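Local coordinates for protein PnpC (Pseudomonas putida, PDB 3N9T) that catalyses, with a ferric iron cofactor, the intradiol oxygenative ring cleavage of hydroxyquinol (hydroxyquinol 1,2-dioxygenase), at residues 259-264 and 277-282; 129-134 and 183-188. One frame throughout, in Å; residues are numbered along the deposited sequence.

From the N terminus, strand 129-138 comes first; the chain then runs through 44 residues, including two further strands, before returning as strand 183-189 to close contact 2. Contact 1 opens only afterwards: strand 256-262 ends, a 15-residue connection without helix or strand follows, and strand 278-287 comes back beside it. The two closures are therefore in series, neither enclosing nor crossing the other. They meet in space because strand 278-287 lies parallel to strand 129-138, with probable hydrogen bonds from Leu131 N to Lys279 O and from Tyr133 N to Ala281 O. The resulting strand order within one sheet is 183-189, 129-138, 278-287, 256-262.

Contact 1 (259-264 and 277-282); sequences YEDRPA and PYKSAY
Strands 256-262 and 278-287 form a β-hairpin with a long connection: the chain leaves the sheet after Arg262 and, after 15 residues without helix or strand, returns antiparallel. Glu260 and Ser280 form one hydrogen-bonded pair, Arg262 and Tyr278 the next. The bond from Arg262 N to Tyr278 O is 2.8 Å long and meets the carbonyl nearly along its axis, whereas the Glu260 N-H approaches Ser280 O from above the carbonyl plane. Between them, the non-hydrogen-bonded pair Asp261 and Lys279 puts opposite charges on the other face. Lys279 bends at chi2 (-96°), so that its chain lies alongside Asp261 and NZ reaches OD1 at 2.7 Å, a salt bridge of weak hydrogen-bond geometry in which the position of OD1 is uncertain.

On the face of Glu260, Arg262, Tyr278 and Ser280, the arginine does several jobs. Its CB lies over the Tyr278 ring, 3.8 Å from the centroid, as a CH-pi contact; Tyr278 CG occupies the crowded position between backbone N and carbonyl carbon (chi1 64°). The small Ser280 leaves room for the folded arginine chain, its CB lying 3.7 Å from Arg262 CG and over one guanidinium face. Arg262 NE donates to the anti lone pair of Glu260 OE1 at 3.0 Å. NH1 bonds to Asp266 and Asp268 O, NH2 to Tyr133 OH and, weakly, to a water that donates to Ser280 O; together these bonds probably fix the guanidinium's rotation.

In the β-sandwich domain that carries the iron, Tyr259 packs against Val132 and Pro191. Ala281 CB sits almost on its ring normal, 3.7 Å from the centroid; a methyl is small enough to let the ring lie flat against it. The Tyr259 side chain is about 7 Å from that of the iron ligand His218.

Contact 2 (129-134 and 183-188); sequences PALVYG and CFAIQT
Six backbone hydrogen bonds join Ala130 to Thr188, Val132 to Ile186 and Gly134 to Phe184; the bonds from Val132 N to Ile186 O and from Ile186 N to Val132 O, both 2.8 Å, run nearly along the carbonyl axis. At Gly134 the side chain is supplied from across: Phe184, with CG between backbone N and carbonyl carbon (chi1 70°), folds its ring over the glycine, CE2 reaching Gly134 C at 3.3 Å. Glycine suits this place because its backbone angles and the ring exclude a CB. An alanine in place of Phe184 would remove that ring and would probably leave the Gly134 backbone less well covered. On the same face, branched Val132 and Thr188 lie side by side, CG2 to CG2 at 4.0 Å. On the other face, Leu131 CD1 leans over Ile186 O, and the small Ala185 CB fits against Tyr133 CB, also at 4.0 Å.

Farther out, Leu149 supports Phe184, Val151 packs on Ile186, Gln153 holds Thr188 OG1, and Asp268 bonds Tyr133 OH. The Gly-Phe pair is an aromatic rescue of glycine, set in an antiparallel strand pair of the β-sandwich characteristic of intradiol dioxygenases.

Contact 1 (259-264 and 277-282)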
loop_
_atom_site.group_PDB
_atom_site.type_symbol
_atom_site.label_atom_id
_atom_site.label_comp_id
_atom_site.label_asym_id
_atom_site.label_seq_id
_atom_site.Cartn_x
_atom_site.Cartn_y
_atom_site.Cartn_z
ATOM N N TYR A 259 2.365 -27.190 28.106
ATOM C CA TYR A 259 1.395 -27.304 29.177
ATOM C C TYR A 259 1.331 -28.798 29.644
ATOM O O TYR A 259 0.617 -29.582 29.045
ATOM C CB TYR A 259 0.042 -26.779 28.748
ATOM C CG TYR A 259 -0.024 -25.254 28.693
ATOM C CD1 TYR A 259 0.591 -24.550 27.669
ATOM C CD2 TYR A 259 -0.742 -24.550 29.640
ATOM C CE1 TYR A 259 0.532 -23.126 27.601
ATOM C CE2 TYR A 259 -0.820 -23.147 29.610
ATOM C CZ TYR A 259 -0.174 -22.438 28.590
ATOM O OH TYR A 259 -0.314 -21.083 28.589
ATOM N N GLU A 260 2.116 -29.157 30.667
ATOM C CA GLU A 260 2.252 -30.577 31.118
ATOM C C GLU A 260 1.095 -30.957 31.981
ATOM O O GLU A 260 0.510 -30.113 32.650
ATOM C CB GLU A 260 3.518 -30.781 31.948
ATOM C CG GLU A 260 4.774 -30.220 31.346
ATOM C CD GLU A 260 6.009 -30.559 32.174
ATOM O OE1 GLU A 260 5.886 -30.833 33.394
ATOM O OE2 GLU A 260 7.097 -30.598 31.583
ATOM N N ASP A 261 0.747 -32.227 31.985
ATOM C CA ASP A 261 -0.329 -32.704 32.864
ATOM C C ASP A 261 0.308 -33.031 34.194
ATOM O O ASP A 261 1.269 -33.744 34.243
ATOM C CB ASP A 261 -1.041 -33.915 32.235
ATOM C CG ASP A 261 -1.589 -33.592 30.844
ATOM O OD1 ASP A 261 -2.706 -33.048 30.779
ATOM O OD2 ASP A 261 -0.884 -33.849 29.827
ATOM N N ARG A 262 -0.172 -32.434 35.274
ATOM C CA ARG A 262 0.457 -32.663 36.567
ATOM C C ARG A 262 -0.515 -33.307 37.542
ATOM O O ARG A 262 -1.710 -33.067 37.430
ATOM C CB ARG A 262 0.892 -31.332 37.194
ATOM C CG ARG A 262 1.984 -30.632 36.427
ATOM C CD ARG A 262 3.266 -31.444 36.453
ATOM N NE ARG A 262 4.271 -30.547 35.910
ATOM C CZ ARG A 262 4.918 -29.661 36.665
ATOM N NH1 ARG A 262 4.678 -29.620 37.975
ATOM N NH2 ARG A 262 5.795 -28.826 36.105
ATOM N N PRO A 263 0.027 -34.009 38.575
ATOM C CA PRO A 263 -0.786 -34.703 39.613
ATOM C C PRO A 263 -1.347 -33.682 40.557
ATOM O O PRO A 263 -0.754 -32.583 40.702
ATOM C CB PRO A 263 0.245 -35.573 40.344
ATOM C CG PRO A 263 1.600 -34.960 40.059
ATOM C CD PRO A 263 1.475 -34.280 38.708
ATOM N N ALA A 264 -2.470 -33.992 41.188
ATOM C CA ALA A 264 -2.923 -33.172 42.320
ATOM C C ALA A 264 -1.812 -33.116 43.349
ATOM O O ALA A 264 -1.063 -34.082 43.495
ATOM C CB ALA A 264 -4.178 -33.697 42.931
ATOM N N PRO A 277 -5.684 -32.626 39.667
ATOM C CA PRO A 277 -4.743 -32.780 38.568
ATOM C C PRO A 277 -4.971 -31.618 37.608
ATOM O O PRO A 277 -6.110 -31.144 37.469
ATOM C CB PRO A 277 -5.183 -34.120 37.926
ATOM C CG PRO A 277 -5.752 -34.874 39.036
ATOM C CD PRO A 277 -6.560 -33.808 39.770
ATOM N N TYR A 278 -3.910 -31.107 36.982
ATOM C CA TYR A 278 -4.053 -29.782 36.339
ATOM C C TYR A 278 -3.023 -29.629 35.256
ATOM O O TYR A 278 -2.074 -30.428 35.163
ATOM C CB TYR A 278 -3.931 -28.612 37.380
ATOM C CG TYR A 278 -2.563 -28.551 38.023
ATOM C CD1 TYR A 278 -2.216 -29.412 39.044
ATOM C CD2 TYR A 278 -1.605 -27.610 37.595
ATOM C CE1 TYR A 278 -0.915 -29.363 39.630
ATOM C CE2 TYR A 278 -0.363 -27.574 38.126
ATOM C CZ TYR A 278 -0.010 -28.449 39.171
ATOM O OH TYR A 278 1.260 -28.404 39.756
ATOM N N LYS A 279 -3.201 -28.609 34.420
ATOM C CA LYS A 279 -2.175 -28.318 33.402
ATOM C C LYS A 279 -1.184 -27.229 33.874
ATOM O O LYS A 279 -1.605 -26.295 34.500
ATOM C CB LYS A 279 -2.848 -27.910 32.083
ATOM C CG LYS A 279 -3.898 -28.939 31.561
ATOM C CD LYS A 279 -3.172 -29.853 30.523
ATOM C CE LYS A 279 -4.184 -30.814 29.812
ATOM N NZ LYS A 279 -3.437 -31.513 28.694
ATOM N N SER A 280 0.110 -27.371 33.558
ATOM C CA SER A 280 1.112 -26.449 34.094
ATOM C C SER A 280 2.115 -26.093 33.049
ATOM O O SER A 280 2.659 -27.002 32.395
ATOM C CB SER A 280 1.976 -27.121 35.173
ATOM O OG SER A 280 2.454 -26.068 35.985
ATOM N N ALA A 281 2.416 -24.811 32.941
ATOM C CA ALA A 281 3.428 -24.321 31.996
ATOM C C ALA A 281 4.447 -23.445 32.778
ATOM O O ALA A 281 4.044 -22.504 33.498
ATOM C CB ALA A 281 2.754 -23.534 30.909
ATOM N N TYR A 282 5.725 -23.760 32.613
ATOM C CA TYR A 282 6.784 -23.164 33.405
ATOM C C TYR A 282 7.653 -22.357 32.477
ATOM O O TYR A 282 8.151 -22.914 31.473
ATOM C CB TYR A 282 7.699 -24.254 34.075
ATOM C CG TYR A 282 8.835 -23.614 34.888
ATOM C CD1 TYR A 282 8.595 -23.078 36.131
ATOM C CD2 TYR A 282 10.135 -23.551 34.367
ATOM C CE1 TYR A 282 9.605 -22.465 36.851
ATOM C CE2 TYR A 282 11.140 -22.995 35.069
ATOM C CZ TYR A 282 10.874 -22.432 36.300
ATOM O OH TYR A 282 11.856 -21.816 37.006
HETATM O O HOH W 1 5.509 -27.522 33.731
#

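Contact 2 (129-134 and 183-188)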
loop_
_atom_site.group_PDB
_atom_site.type_symbol
_atom_site.label_atom_id
_atom_site.label_comp_id
_atom_site.label_asym_id
_atom_site.label_seq_id
_atom_site.Cartn_x
_atom_site.Cartn_y
_atom_site.Cartn_z
ATOM N N PRO A 129 -8.348 -25.711 33.628
ATOM C CA PRO A 129 -7.500 -24.947 34.606
ATOM C C PRO A 129 -6.009 -25.136 34.313
ATOM O O PRO A 129 -5.595 -26.246 33.917
ATOM C CB PRO A 129 -7.887 -25.597 35.974
ATOM C CG PRO A 129 -9.431 -25.983 35.713
ATOM C CD PRO A 129 -9.242 -26.682 34.326
ATOM N N ALA A 130 -5.205 -24.069 34.449
ATOM C CA ALA A 130 -3.771 -24.221 34.208
ATOM C C ALA A 130 -3.034 -23.351 35.218
ATOM O O ALA A 130 -3.506 -22.307 35.589
ATOM C CB ALA A 130 -3.410 -23.783 32.742
ATOM N N LEU A 131 -1.859 -23.782 35.602
ATOM C CA LEU A 131 -0.972 -22.885 36.395
ATOM C C LEU A 131 0.148 -22.475 35.451
ATOM O O LEU A 131 0.848 -23.378 34.917
ATOM C CB LEU A 131 -0.352 -23.663 37.547
ATOM C CG LEU A 131 0.691 -22.879 38.386
ATOM C CD1 LEU A 131 0.035 -21.586 39.006
ATOM C CD2 LEU A 131 1.270 -23.825 39.459
ATOM N N VAL A 132 0.313 -21.161 35.190
ATOM C CA VAL A 132 1.462 -20.684 34.398
ATOM C C VAL A 132 2.395 -20.043 35.413
ATOM O O VAL A 132 2.002 -19.135 36.133
ATOM C CB VAL A 132 1.033 -19.692 33.255
ATOM C CG1 VAL A 132 2.341 -19.121 32.538
ATOM C CG2 VAL A 132 0.112 -20.395 32.231
ATOM N N TYR A 133 3.603 -20.543 35.552
ATOM C CA TYR A 133 4.486 -20.034 36.590
ATOM C C TYR A 133 5.941 -20.025 36.104
ATOM O O TYR A 133 6.271 -20.592 35.042
ATOM C CB TYR A 133 4.326 -20.883 37.894
ATOM C CG TYR A 133 4.935 -22.249 37.849
ATOM C CD1 TYR A 133 4.493 -23.221 36.910
ATOM C CD2 TYR A 133 5.852 -22.653 38.826
ATOM C CE1 TYR A 133 5.076 -24.517 36.867
ATOM C CE2 TYR A 133 6.419 -23.950 38.810
ATOM C CZ TYR A 133 6.002 -24.872 37.849
ATOM O OH TYR A 133 6.568 -26.125 37.831
ATOM N N GLY A 134 6.827 -19.377 36.872
ATOM C CA GLY A 134 8.230 -19.309 36.431
ATOM C C GLY A 134 8.941 -18.165 37.144
ATOM O O GLY A 134 8.632 -17.857 38.292
ATOM N N CYS A 183 10.104 -15.152 41.301
ATOM C CA CYS A 183 9.081 -16.135 40.953
ATOM C C CYS A 183 7.749 -15.436 40.727
ATOM O O CYS A 183 7.379 -14.481 41.467
ATOM C CB CYS A 183 8.966 -17.191 42.076
ATOM S SG CYS A 183 10.434 -18.198 42.202
ATOM N N PHE A 184 7.030 -15.931 39.721
ATOM C CA PHE A 184 5.640 -15.506 39.531
ATOM C C PHE A 184 4.731 -16.750 39.358
ATOM O O PHE A 184 5.204 -17.811 38.989
ATOM C CB PHE A 184 5.543 -14.606 38.293
ATOM C CG PHE A 184 5.736 -15.318 37.017
ATOM C CD1 PHE A 184 4.635 -15.883 36.351
ATOM C CD2 PHE A 184 6.990 -15.401 36.456
ATOM C CE1 PHE A 184 4.798 -16.586 35.169
ATOM C CE2 PHE A 184 7.167 -16.079 35.258
ATOM C CZ PHE A 184 6.092 -16.687 34.625
ATOM N N ALA A 185 3.447 -16.584 39.575
ATOM C CA ALA A 185 2.500 -17.649 39.356
ATOM C C ALA A 185 1.122 -17.076 39.065
ATOM O O ALA A 185 0.621 -16.117 39.714
ATOM C CB ALA A 185 2.477 -18.632 40.569
ATOM N N ILE A 186 0.529 -17.646 38.028
ATOM C CA ILE A 186 -0.707 -17.164 37.433
ATOM C C ILE A 186 -1.635 -18.382 37.293
ATOM O O ILE A 186 -1.280 -19.351 36.630
ATOM C CB ILE A 186 -0.403 -16.675 35.980
ATOM C CG1 ILE A 186 0.560 -15.451 36.010
ATOM C CG2 ILE A 186 -1.734 -16.354 35.268
ATOM C CD1 ILE A 186 1.123 -15.024 34.619
ATOM N N GLN A 187 -2.830 -18.335 37.879
ATOM C CA GLN A 187 -3.807 -19.386 37.581
ATOM C C GLN A 187 -4.723 -18.853 36.495
ATOM O O GLN A 187 -5.172 -17.704 36.549
ATOM C CB GLN A 187 -4.613 -19.809 38.829
ATOM C CG GLN A 187 -3.832 -20.782 39.762
ATOM C CD GLN A 187 -4.726 -21.279 40.930
ATOM O OE1 GLN A 187 -4.761 -20.676 42.004
ATOM N NE2 GLN A 187 -5.457 -22.340 40.698
ATOM N N THR A 188 -4.992 -19.721 35.515
ATOM C CA THR A 188 -5.782 -19.354 34.377
ATOM C C THR A 188 -6.435 -20.590 33.746
ATOM O O THR A 188 -6.534 -21.671 34.371
ATOM C CB THR A 188 -4.937 -18.505 33.383
ATOM O OG1 THR A 188 -5.757 -17.951 32.351
ATOM C CG2 THR A 188 -3.690 -19.246 32.792
#